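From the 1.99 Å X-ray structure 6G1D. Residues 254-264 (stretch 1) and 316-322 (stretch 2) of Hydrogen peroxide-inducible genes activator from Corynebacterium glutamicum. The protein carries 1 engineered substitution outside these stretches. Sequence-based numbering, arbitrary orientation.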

ATOM      1  N   PRO B 254      20.994  18.768   3.993  1.00 35.86           N
ATOM      2  CA  PRO B 254      21.203  19.560   5.213  1.00 35.83           C
ATOM      3  C   PRO B 254      22.574  19.299   5.784  1.00 31.90           C
ATOM      4  O   PRO B 254      23.059  18.175   5.681  1.00 31.87           O
ATOM      5  N   ILE B 255      23.204  20.308   6.381  1.00 31.11           N
ATOM      6  CA  ILE B 255      24.563  20.134   6.880  1.00 31.01           C
ATOM      7  C   ILE B 255      24.749  19.038   7.938  1.00 30.47           C
ATOM      8  O   ILE B 255      25.809  18.424   7.998  1.00 30.64           O
ATOM      9  N   SER B 256      23.722  18.747   8.726  1.00 30.57           N
ATOM     10  CA  SER B 256      23.806  17.639   9.700  1.00 30.38           C
ATOM     11  C   SER B 256      24.007  16.306   9.026  1.00 30.23           C
ATOM     12  O   SER B 256      24.532  15.400   9.642  1.00 30.37           O
ATOM     13  N   ALA B 257      23.600  16.164   7.760  1.00 30.93           N
ATOM     14  CA  ALA B 257      23.848  14.934   7.018  1.00 31.76           C
ATOM     15  C   ALA B 257      25.328  14.683   6.620  1.00 31.79           C
ATOM     16  O   ALA B 257      25.696  13.546   6.278  1.00 31.59           O
ATOM     17  N   ILE B 258      26.143  15.721   6.619  1.00 31.43           N
ATOM     18  CA  ILE B 258      27.504  15.640   6.049  1.00 32.09           C
ATOM     19  C   ILE B 258      28.305  14.432   6.507  1.00 33.46           C
ATOM     20  O   ILE B 258      28.766  13.659   5.675  1.00 34.22           O
ATOM     21  N   PRO B 259      28.439  14.215   7.832  1.00 31.39           N
ATOM     22  CA  PRO B 259      29.331  13.116   8.222  1.00 33.88           C
ATOM     23  C   PRO B 259      28.803  11.753   7.857  1.00 34.21           C
ATOM     24  O   PRO B 259      29.562  10.804   7.826  1.00 33.13           O
ATOM     25  N   TRP B 260      27.499  11.644   7.636  1.00 30.51           N
ATOM     26  CA  TRP B 260      26.844  10.348   7.429  1.00 30.90           C
ATOM     27  C   TRP B 260      26.652   9.984   5.974  1.00 31.37           C
ATOM     28  O   TRP B 260      26.524   8.830   5.666  1.00 32.75           O
ATOM     29  N   GLU B 261      26.591  10.998   5.114  1.00 42.57           N
ATOM     30  CA  GLU B 261      26.254  10.821   3.708  1.00 42.54           C
ATOM     31  C   GLU B 261      27.328  11.305   2.731  1.00 40.84           C
ATOM     32  O   GLU B 261      27.421  10.754   1.639  1.00 47.63           O
ATOM     33  N   CYS B 262      28.100  12.330   3.104  1.00 39.11           N
ATOM     34  CA  CYS B 262      28.936  13.083   2.153  1.00 42.66           C
ATOM     35  C   CYS B 262      30.422  12.840   2.220  1.00 40.24           C
ATOM     36  O   CYS B 262      31.155  13.545   1.548  1.00 45.09           O
ATOM     37  N   THR B 263      30.855  11.861   3.015  1.00 46.68           N
ATOM     38  CA  THR B 263      32.275  11.519   3.137  1.00 51.85           C
ATOM     39  C   THR B 263      32.651  10.295   2.323  1.00 51.51           C
ATOM     40  O   THR B 263      33.837   9.984   2.220  1.00 53.67           O
ATOM     41  N   ARG B 264      31.666   9.608   1.717  1.00 45.65           N
ATOM     42  CA  ARG B 264      32.002   8.448   0.896  1.00 44.53           C
ATOM     43  C   ARG B 264      32.860   8.876  -0.306  1.00 47.06           C
ATOM     44  O   ARG B 264      32.807  10.040  -0.699  1.00 45.73           O
ATOM     45  N   SER B 316      34.055  18.789  11.861  1.00 37.91           N
ATOM     46  CA  SER B 316      35.183  17.892  12.104  1.00 36.40           C
ATOM     47  C   SER B 316      35.624  17.103  10.870  1.00 36.60           C
ATOM     48  O   SER B 316      36.719  16.574  10.846  1.00 36.78           O
ATOM     49  N   THR B 317      34.777  16.995   9.852  1.00 36.69           N
ATOM     50  CA  THR B 317      35.143  16.245   8.652  1.00 38.53           C
ATOM     51  C   THR B 317      36.135  17.003   7.790  1.00 40.42           C
ATOM     52  O   THR B 317      36.739  16.417   6.919  1.00 39.22           O
ATOM     53  N   GLY B 318      36.249  18.307   7.984  1.00 38.79           N
ATOM     54  CA  GLY B 318      37.086  19.154   7.130  1.00 44.95           C
ATOM     55  C   GLY B 318      36.328  19.790   5.986  1.00 44.54           C
ATOM     56  O   GLY B 318      36.895  20.660   5.304  1.00 42.25           O
ATOM     57  N   ILE B 319      35.061  19.401   5.784  1.00 39.75           N
ATOM     58  CA  ILE B 319      34.260  19.902   4.679  1.00 37.80           C
ATOM     59  C   ILE B 319      33.831  21.304   5.090  1.00 39.55           C
ATOM     60  O   ILE B 319      33.348  21.513   6.194  1.00 38.28           O
ATOM     61  N   THR B 320      34.035  22.279   4.194  1.00 39.26           N
ATOM     62  CA  THR B 320      33.805  23.673   4.525  1.00 40.84           C
ATOM     63  C   THR B 320      32.311  23.882   4.515  1.00 43.38           C
ATOM     64  O   THR B 320      31.646  23.388   3.617  1.00 38.82           O
ATOM     65  N   LEU B 321      31.797  24.567   5.545  1.00 40.34           N
ATOM     66  CA  LEU B 321      30.381  24.825   5.698  1.00 38.81           C
ATOM     67  C   LEU B 321      29.991  26.206   5.201  1.00 40.73           C
ATOM     68  O   LEU B 321      30.813  27.084   5.105  1.00 38.60           O
ATOM     69  N   LYS B 322      28.715  26.379   4.890  1.00 42.40           N
ATOM     70  CA  LYS B 322      28.183  27.673   4.500  1.00 44.13           C
ATOM     71  C   LYS B 322      28.529  28.739   5.527  1.00 47.09           C
ATOM     72  O   LYS B 322      28.414  28.513   6.723  1.00 46.58           O
TER

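The contact between the two stretches is built around Ile 258, whose CA-to-CB bond points toward stretch 2 and whose side chain adopts the m, t rotamer. CD1 lies 3.5 Å from CD2 of Leu 321 and CG2 lies 3.7 Å from CD1 of Ile 319. Ile 319, also m, t, points toward stretch 1. Leu 321 leaves its backbone sideways, but its m, t rotamer brings the end of the side chain nearer to the helical segment. Between them sits Thr 320, which points away from stretch 1 and takes no part in the packing. Ile 255, with chi1 in p and chi2 in t, adds a looser contact from its CG2 to CD2 of Leu 321 at 4.4 Å.

Beyond this centre, CD1 of Ile 319 also approaches the backbone O of Cys 262 at 4.0 Å and CG2 of Thr 263 at 4.3 Å. Thr 317 and Thr 263, both p, meet through their methyl groups, with 4.1 Å between the two CG2 atoms. The same methyl of Thr 317 packs beside Pro 259, its CG2 lying 4.2 Å from the proline CB.

Thr 317 thus offers its methyl to the contact, while its OG1, although 3.9 Å from CG2 of Ile 258, accepts a hydrogen bond from N of Ile 319 at 3.2 Å. This local bond spans Gly 318, whose positive phi would jam a CB against the preceding carbonyl. No hydrogen bond links the two stretches. At the end of stretch 1, Arg 264 turns back on Glu 261: its NE donates to the backbone O of Glu 261 at 3.0 Å, and its NH2 forms a salt bridge with OE1 of Glu 261 at 3.0 Å.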

ATOM      1  CB  PRO B 254      20.136  19.025   6.173  1.00 37.73           C
ATOM      2  CG  PRO B 254      19.239  18.178   5.339  1.00 40.70           C
ATOM      3  CD  PRO B 254      20.008  17.690   4.187  1.00 38.26           C
ATOM      4  CB  ILE B 255      25.210  21.430   7.361  1.00 35.40           C
ATOM      5  CG1 ILE B 255      24.424  22.117   8.485  1.00 33.40           C
ATOM      6  CG2 ILE B 255      25.466  22.364   6.162  1.00 34.97           C
ATOM      7  CD1 ILE B 255      25.298  23.142   9.186  1.00 35.82           C
ATOM      8  CB  SER B 256      22.580  17.575  10.629  1.00 32.74           C
ATOM      9  OG  SER B 256      21.404  17.254   9.894  1.00 32.14           O
ATOM     10  CB  ALA B 257      22.978  14.857   5.774  1.00 37.10           C
ATOM     11  CB  ILE B 258      28.240  16.982   6.207  1.00 34.61           C
ATOM     12  CG1 ILE B 258      27.659  18.002   5.214  1.00 35.61           C
ATOM     13  CG2 ILE B 258      29.742  16.851   5.961  1.00 36.31           C
ATOM     14  CD1 ILE B 258      28.028  19.432   5.509  1.00 36.55           C
ATOM     15  CB  PRO B 259      29.422  13.232   9.752  1.00 34.24           C
ATOM     16  CG  PRO B 259      28.899  14.571  10.089  1.00 32.24           C
ATOM     17  CD  PRO B 259      27.958  14.990   8.990  1.00 30.80           C
ATOM     18  CB  TRP B 260      25.479  10.357   8.147  1.00 30.61           C
ATOM     19  CG  TRP B 260      25.644  10.603   9.600  1.00 30.45           C
ATOM     20  CD1 TRP B 260      25.497  11.772  10.238  1.00 29.98           C
ATOM     21  CD2 TRP B 260      26.104   9.661  10.571  1.00 31.07           C
ATOM     22  NE1 TRP B 260      25.783  11.625  11.593  1.00 30.28           N
ATOM     23  CE2 TRP B 260      26.110  10.317  11.816  1.00 30.95           C
ATOM     24  CE3 TRP B 260      26.437   8.312  10.516  1.00 31.98           C
ATOM     25  CZ2 TRP B 260      26.541   9.696  12.984  1.00 32.11           C
ATOM     26  CZ3 TRP B 260      26.834   7.674  11.700  1.00 33.35           C
ATOM     27  CH2 TRP B 260      26.898   8.379  12.914  1.00 32.63           C
ATOM     28  CB  GLU B 261      24.942  11.583   3.390  1.00 39.29           C
ATOM     29  CG  GLU B 261      23.727  11.281   4.262  1.00 41.30           C
ATOM     30  CD  GLU B 261      23.166   9.848   4.176  1.00 43.45           C
ATOM     31  OE1 GLU B 261      23.669   9.053   3.356  1.00 46.85           O
ATOM     32  OE2 GLU B 261      22.195   9.512   4.948  1.00 47.35           O
ATOM     33  CB  CYS B 262      28.743  14.580   2.337  1.00 40.89           C
ATOM     34  SG  CYS B 262      27.053  15.063   2.198  1.00 46.18           S
ATOM     35  CB  THR B 263      32.670  11.257   4.598  1.00 51.51           C
ATOM     36  OG1 THR B 263      31.944  10.133   5.097  1.00 56.95           O
ATOM     37  CG2 THR B 263      32.361  12.495   5.446  1.00 53.20           C
ATOM     38  CB  ARG B 264      30.759   7.701   0.463  1.00 44.93           C
ATOM     39  CG  ARG B 264      29.921   8.426  -0.545  1.00 50.87           C
ATOM     40  CD  ARG B 264      28.565   7.753  -0.725  1.00 48.91           C
ATOM     41  NE  ARG B 264      27.696   8.060   0.392  1.00 47.94           N
ATOM     42  CZ  ARG B 264      26.583   7.411   0.712  1.00 50.16           C
ATOM     43  NH1 ARG B 264      26.144   6.392  -0.033  1.00 52.28           N
ATOM     44  NH2 ARG B 264      25.879   7.806   1.774  1.00 51.46           N
ATOM     45  CB  SER B 316      34.866  16.924  13.256  1.00 36.85           C
ATOM     46  OG  SER B 316      34.109  15.799  12.798  1.00 36.08           O
ATOM     47  CB  THR B 317      33.940  15.937   7.747  1.00 38.51           C
ATOM     48  OG1 THR B 317      33.369  17.161   7.297  1.00 36.68           O
ATOM     49  CG2 THR B 317      32.901  15.129   8.491  1.00 39.44           C
ATOM     50  CB  ILE B 319      33.074  18.939   4.425  1.00 40.59           C
ATOM     51  CG1 ILE B 319      33.638  17.650   3.788  1.00 38.60           C
ATOM     52  CG2 ILE B 319      31.994  19.582   3.570  1.00 41.24           C
ATOM     53  CD1 ILE B 319      32.715  16.456   3.810  1.00 35.89           C
ATOM     54  CB  THR B 320      34.487  24.601   3.502  1.00 43.44           C
ATOM     55  OG1 THR B 320      35.881  24.295   3.482  1.00 42.71           O
ATOM     56  CG2 THR B 320      34.318  26.098   3.852  1.00 44.10           C
ATOM     57  CB  LEU B 321      29.986  24.667   7.162  1.00 36.67           C
ATOM     58  CG  LEU B 321      30.315  23.277   7.758  1.00 38.74           C
ATOM     59  CD1 LEU B 321      29.865  23.239   9.210  1.00 39.67           C
ATOM     60  CD2 LEU B 321      29.755  22.122   6.933  1.00 34.18           C
ATOM     61  CB  LYS B 322      26.656  27.553   4.354  1.00 46.47           C
ATOM     62  CG  LYS B 322      25.881  28.828   4.061  1.00 45.17           C
ATOM     63  CD  LYS B 322      26.183  29.361   2.655  1.00 49.62           C
ATOM     64  CE  LYS B 322      25.052  30.264   2.174  1.00 44.91           C
ATOM     65  NZ  LYS B 322      24.936  31.455   3.028  1.00 47.53           N
TER